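Local coordinates for glutathione S-transferase, N-terminal domain protein (Pseudomonas putida, PDB 4NAX), which is a glutathione transferase of the GST superfamily that binds one glutathione disulfide per subunit, at the oxidized glutathione disulfide site. Numbering follows the deposited sequence. Chains: chain A/B, Glutathione S-transferase, N-terminal domain protein.

The oxidized glutathione disulfide site. Residues chain A 28-30, 33, 52, 57, 69-72, 89-90, 123, 127-128, 131, 188; chain B 152. With GDS (oxidized glutathione disulfide), chain C.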
# COMPACT_ATOMS: atom_id res chain seq x y z
N THR A 28 1.21 14.00 -10.33
CA THR A 28 1.30 12.61 -10.75
C THR A 28 0.17 11.89 -10.02
O THR A 28 -0.41 12.44 -9.09
CB THR A 28 2.59 11.99 -10.26
OG1 THR A 28 2.61 12.07 -8.82
CG2 THR A 28 3.83 12.68 -10.79
N PRO A 29 -0.14 10.64 -10.39
CA PRO A 29 -1.28 10.02 -9.72
C PRO A 29 -1.10 9.89 -8.22
O PRO A 29 -2.09 9.93 -7.50
CB PRO A 29 -1.39 8.64 -10.40
CG PRO A 29 -0.05 8.45 -11.10
CD PRO A 29 0.31 9.85 -11.53
N ASN A 30 0.13 9.68 -7.75
CA ASN A 30 0.36 9.64 -6.31
C ASN A 30 0.42 11.00 -5.64
O ASN A 30 -0.09 11.18 -4.55
CB ASN A 30 1.59 8.81 -6.00
CG ASN A 30 1.39 7.37 -6.42
OD1 ASN A 30 0.34 6.78 -6.13
ND2 ASN A 30 2.35 6.80 -7.10
N LYS A 33 -3.07 12.61 -5.06
CA LYS A 33 -3.87 12.09 -3.96
C LYS A 33 -3.78 13.10 -2.80
O LYS A 33 -4.79 13.38 -2.14
CB LYS A 33 -3.33 10.76 -3.46
CG LYS A 33 -3.40 9.59 -4.41
CD LYS A 33 -2.66 8.41 -3.81
CE LYS A 33 -2.50 7.21 -4.73
NZ LYS A 33 -1.64 6.16 -4.07
N PHE A 52 11.50 15.99 -11.30
CA PHE A 52 12.25 14.79 -11.70
C PHE A 52 13.29 15.11 -12.78
O PHE A 52 14.34 14.47 -12.86
CB PHE A 52 11.30 13.70 -12.20
CG PHE A 52 10.36 13.15 -11.16
CD1 PHE A 52 10.51 13.44 -9.80
CD2 PHE A 52 9.31 12.34 -11.55
CE1 PHE A 52 9.63 12.92 -8.87
CE2 PHE A 52 8.43 11.81 -10.61
CZ PHE A 52 8.60 12.10 -9.28
N GLN A 57 14.25 14.56 -6.62
CA GLN A 57 13.82 13.50 -5.72
C GLN A 57 15.00 12.61 -5.30
O GLN A 57 14.89 11.82 -4.38
CB GLN A 57 12.68 12.65 -6.32
CG GLN A 57 13.09 11.58 -7.33
CD GLN A 57 13.51 12.07 -8.71
OE1 GLN A 57 13.76 13.26 -8.95
NE2 GLN A 57 13.60 11.13 -9.63
N ASN A 69 13.06 8.11 -1.77
CA ASN A 69 13.33 8.95 -2.93
C ASN A 69 12.13 9.20 -3.83
O ASN A 69 12.29 9.43 -5.02
CB ASN A 69 14.65 8.63 -3.68
CG ASN A 69 14.68 7.33 -4.47
OD1 ASN A 69 15.39 6.39 -4.09
ND2 ASN A 69 14.02 7.31 -5.61
N LYS A 70 10.93 9.19 -3.24
CA LYS A 70 9.71 9.37 -4.02
C LYS A 70 8.82 10.45 -3.48
O LYS A 70 8.85 10.76 -2.28
CB LYS A 70 8.99 8.03 -4.17
CG LYS A 70 9.85 7.07 -5.04
CD LYS A 70 9.24 5.83 -5.54
CE LYS A 70 10.29 5.07 -6.31
NZ LYS A 70 9.75 3.85 -6.93
N ILE A 71 8.05 11.04 -4.37
CA ILE A 71 6.98 11.93 -3.97
C ILE A 71 5.68 11.14 -3.91
O ILE A 71 5.53 10.10 -4.58
CB ILE A 71 6.86 13.16 -4.93
CG1 ILE A 71 6.45 12.79 -6.37
CG2 ILE A 71 8.14 13.97 -4.93
CD1 ILE A 71 4.95 12.67 -6.60
N PRO A 72 4.68 11.64 -3.17
CA PRO A 72 4.69 12.84 -2.33
C PRO A 72 5.33 12.60 -0.95
O PRO A 72 5.40 11.46 -0.46
CB PRO A 72 3.22 13.16 -2.18
CG PRO A 72 2.56 11.81 -2.16
CD PRO A 72 3.36 10.99 -3.18
N GLU A 89 4.92 8.32 1.67
CA GLU A 89 3.92 7.34 1.22
C GLU A 89 2.55 8.00 1.15
O GLU A 89 1.94 8.33 2.18
CB GLU A 89 3.84 6.07 2.06
CG GLU A 89 5.07 5.19 1.94
CD GLU A 89 5.23 4.58 0.56
OE1 GLU A 89 4.20 4.24 -0.08
OE2 GLU A 89 6.41 4.42 0.13
N SER A 90 2.05 8.17 -0.07
CA SER A 90 0.76 8.80 -0.27
C SER A 90 -0.34 8.24 0.61
O SER A 90 -1.11 8.99 1.21
CB SER A 90 0.36 8.74 -1.74
OG SER A 90 0.09 7.42 -2.16
N MET A 123 -3.09 0.71 -2.80
CA MET A 123 -1.64 0.86 -2.63
C MET A 123 -0.86 -0.35 -3.10
O MET A 123 0.26 -0.21 -3.59
CB MET A 123 -1.32 1.19 -1.17
CG MET A 123 -1.71 2.63 -0.77
SD MET A 123 -0.71 3.93 -1.49
CE MET A 123 0.81 3.68 -0.62
N GLY A 127 -2.15 1.05 -7.83
CA GLY A 127 -0.97 1.86 -8.18
C GLY A 127 0.13 1.04 -8.84
O GLY A 127 0.60 1.37 -9.91
N PRO A 128 0.56 -0.04 -8.17
CA PRO A 128 1.70 -0.78 -8.72
C PRO A 128 1.39 -1.38 -10.09
O PRO A 128 2.23 -1.33 -10.98
CB PRO A 128 1.95 -1.86 -7.65
CG PRO A 128 1.56 -1.18 -6.36
CD PRO A 128 0.31 -0.40 -6.76
N GLY A 131 0.73 1.26 -12.88
CA GLY A 131 2.02 1.83 -13.21
C GLY A 131 2.82 0.96 -14.16
O GLY A 131 3.55 1.49 -15.01
N TRP A 188 -5.59 7.32 -10.16
CA TRP A 188 -4.92 6.25 -10.89
C TRP A 188 -5.75 5.73 -12.07
O TRP A 188 -5.20 5.42 -13.12
CB TRP A 188 -4.51 5.11 -9.96
CG TRP A 188 -3.10 5.25 -9.50
CD1 TRP A 188 -2.63 5.59 -8.26
CD2 TRP A 188 -1.95 5.05 -10.32
NE1 TRP A 188 -1.25 5.58 -8.26
CE2 TRP A 188 -0.81 5.24 -9.52
CE3 TRP A 188 -1.78 4.73 -11.67
CZ2 TRP A 188 0.47 5.10 -10.02
CZ3 TRP A 188 -0.51 4.61 -12.17
CH2 TRP A 188 0.61 4.79 -11.34
N ARG B 152 14.37 -5.09 -14.54
CA ARG B 152 13.62 -3.96 -14.00
C ARG B 152 13.21 -4.25 -12.55
O ARG B 152 13.42 -3.45 -11.65
CB ARG B 152 12.40 -3.67 -14.86
CG ARG B 152 11.38 -2.70 -14.30
CD ARG B 152 10.25 -2.47 -15.29
NE ARG B 152 9.18 -1.64 -14.74
CZ ARG B 152 9.23 -0.32 -14.59
NH1 ARG B 152 10.30 0.39 -14.96
NH2 ARG B 152 8.19 0.29 -14.05
N1 GDS C . 10.94 4.52 -11.23
CA1 GDS C . 9.62 4.53 -11.86
C1 GDS C . 9.54 3.51 -12.97
OE1 GDS C . 8.40 3.11 -13.31
OE2 GDS C . 10.58 3.08 -13.52
CB1 GDS C . 9.35 5.93 -12.42
CG1 GDS C . 7.87 6.21 -12.74
CD1 GDS C . 7.03 6.23 -11.49
O1 GDS C . 7.52 6.53 -10.42
N2 GDS C . 5.76 5.89 -11.65
CA2 GDS C . 4.79 5.92 -10.57
C2 GDS C . 4.26 4.55 -10.27
O2 GDS C . 4.04 3.75 -11.17
CB2 GDS C . 3.62 6.83 -10.95
SG2 GDS C . 4.02 8.57 -11.06
N3 GDS C . 4.01 4.27 -8.99
CA3 GDS C . 3.51 2.98 -8.56
C3 GDS C . 2.61 3.03 -7.34
OE3 GDS C . 2.54 1.98 -6.66
OE4 GDS C . 1.97 4.06 -7.14
N4 GDS C . 9.02 8.51 -8.69
CA4 GDS C . 10.37 9.01 -8.67
C4 GDS C . 11.41 7.97 -9.00
OE5 GDS C . 12.63 8.32 -9.05
OE6 GDS C . 11.01 6.81 -9.27
C5 GDS C . 8.11 8.96 -7.83
O5 GDS C . 8.39 9.79 -6.98
CA5 GDS C . 6.70 8.44 -7.98
N5 GDS C . 6.13 8.17 -6.67
CB5 GDS C . 5.88 9.50 -8.72
SG5 GDS C . 4.14 9.11 -8.91
CA6 GDS C . 4.32 5.35 -3.08
C6 GDS C . 3.25 6.32 -2.68
OE7 GDS C . 3.60 7.46 -2.29
OE8 GDS C . 2.06 5.94 -2.74
N6 GDS C . 3.88 3.98 -2.76
CB6 GDS C . 4.62 5.48 -4.57
CG6 GDS C . 5.20 6.85 -4.91
CD6 GDS C . 5.67 6.96 -6.33
O6 GDS C . 5.60 6.01 -7.12
O HOH W 1 -0.20 3.98 -5.32
O HOH W 2 5.84 8.70 -1.18
O HOH W 3 1.65 2.23 -4.04
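Oxidized glutathione (GDS) fills the glutathione pocket of this transferase as two linked peptides, one read by the thioredoxin-like N-terminal domain in the manner usual for the superfamily, the other lying toward the helical domain. A:Asn30, just ahead of helix 31-41, shows how one side chain can serve both halves. Its CG lies anti to the carbonyl carbon (chi1 -64°), and A:Asn30 CB packs 3.9 Å from the disulfide sulfur GDS SG5. A:Asn30 CG comes next, 3.4 Å from GDS OE4, and at the tip the amide divides its work. A:Asn30 ND2 donates nearly in its own plane to GDS OE4, a glycine carboxylate oxygen of the second half, at 2.8 Å. OD1 turns toward the protein: A:Lys33 NZ approaches in the carbonyl plane, whereas A:Trp188 NE1 comes from above it, 2.9 Å from A:Asn30 OD1, and together they fix which way the amide faces. An alanine here would probably loosen that glycine carboxylate and leave the A:Trp188 indole and the A:Lys33 ammonium less firmly placed. The indole itself is held between A:Pro29 CB, centred over one face, and A:Gly127 CA, nearer the rim of the other.

The first half is gripped by backbone and side chains together. A:Ile71, before the cis peptide bond to A:Pro72, pairs its N and O with GDS O5 and N5 around the cysteine unit, like a neighbouring strand. At the gamma-glutamyl end, A:Ser90 N at the start of helix 90-101 donates almost straight to GDS OE7 (174° at H), and its OG reaches GDS OE8; the helix end would be expected to stabilise this carboxylate. A:Glu89, bent at chi2, offers the syn lone pair of its OE1 to the amino nitrogen GDS N6, 2.7 Å away. At the opposite end A:Gln57 NE2 takes the glycine oxygen GDS OE5. In the deposited dimer, plausible for this usually dimeric family, the neighbouring subunit adds B:Arg152, extended to NE, which meets the second gamma-glutamyl carboxylate end-on: B:Arg152 NH1 donates to GDS OE2 and NH2 to GDS OE1, the latter at 2.9 Å.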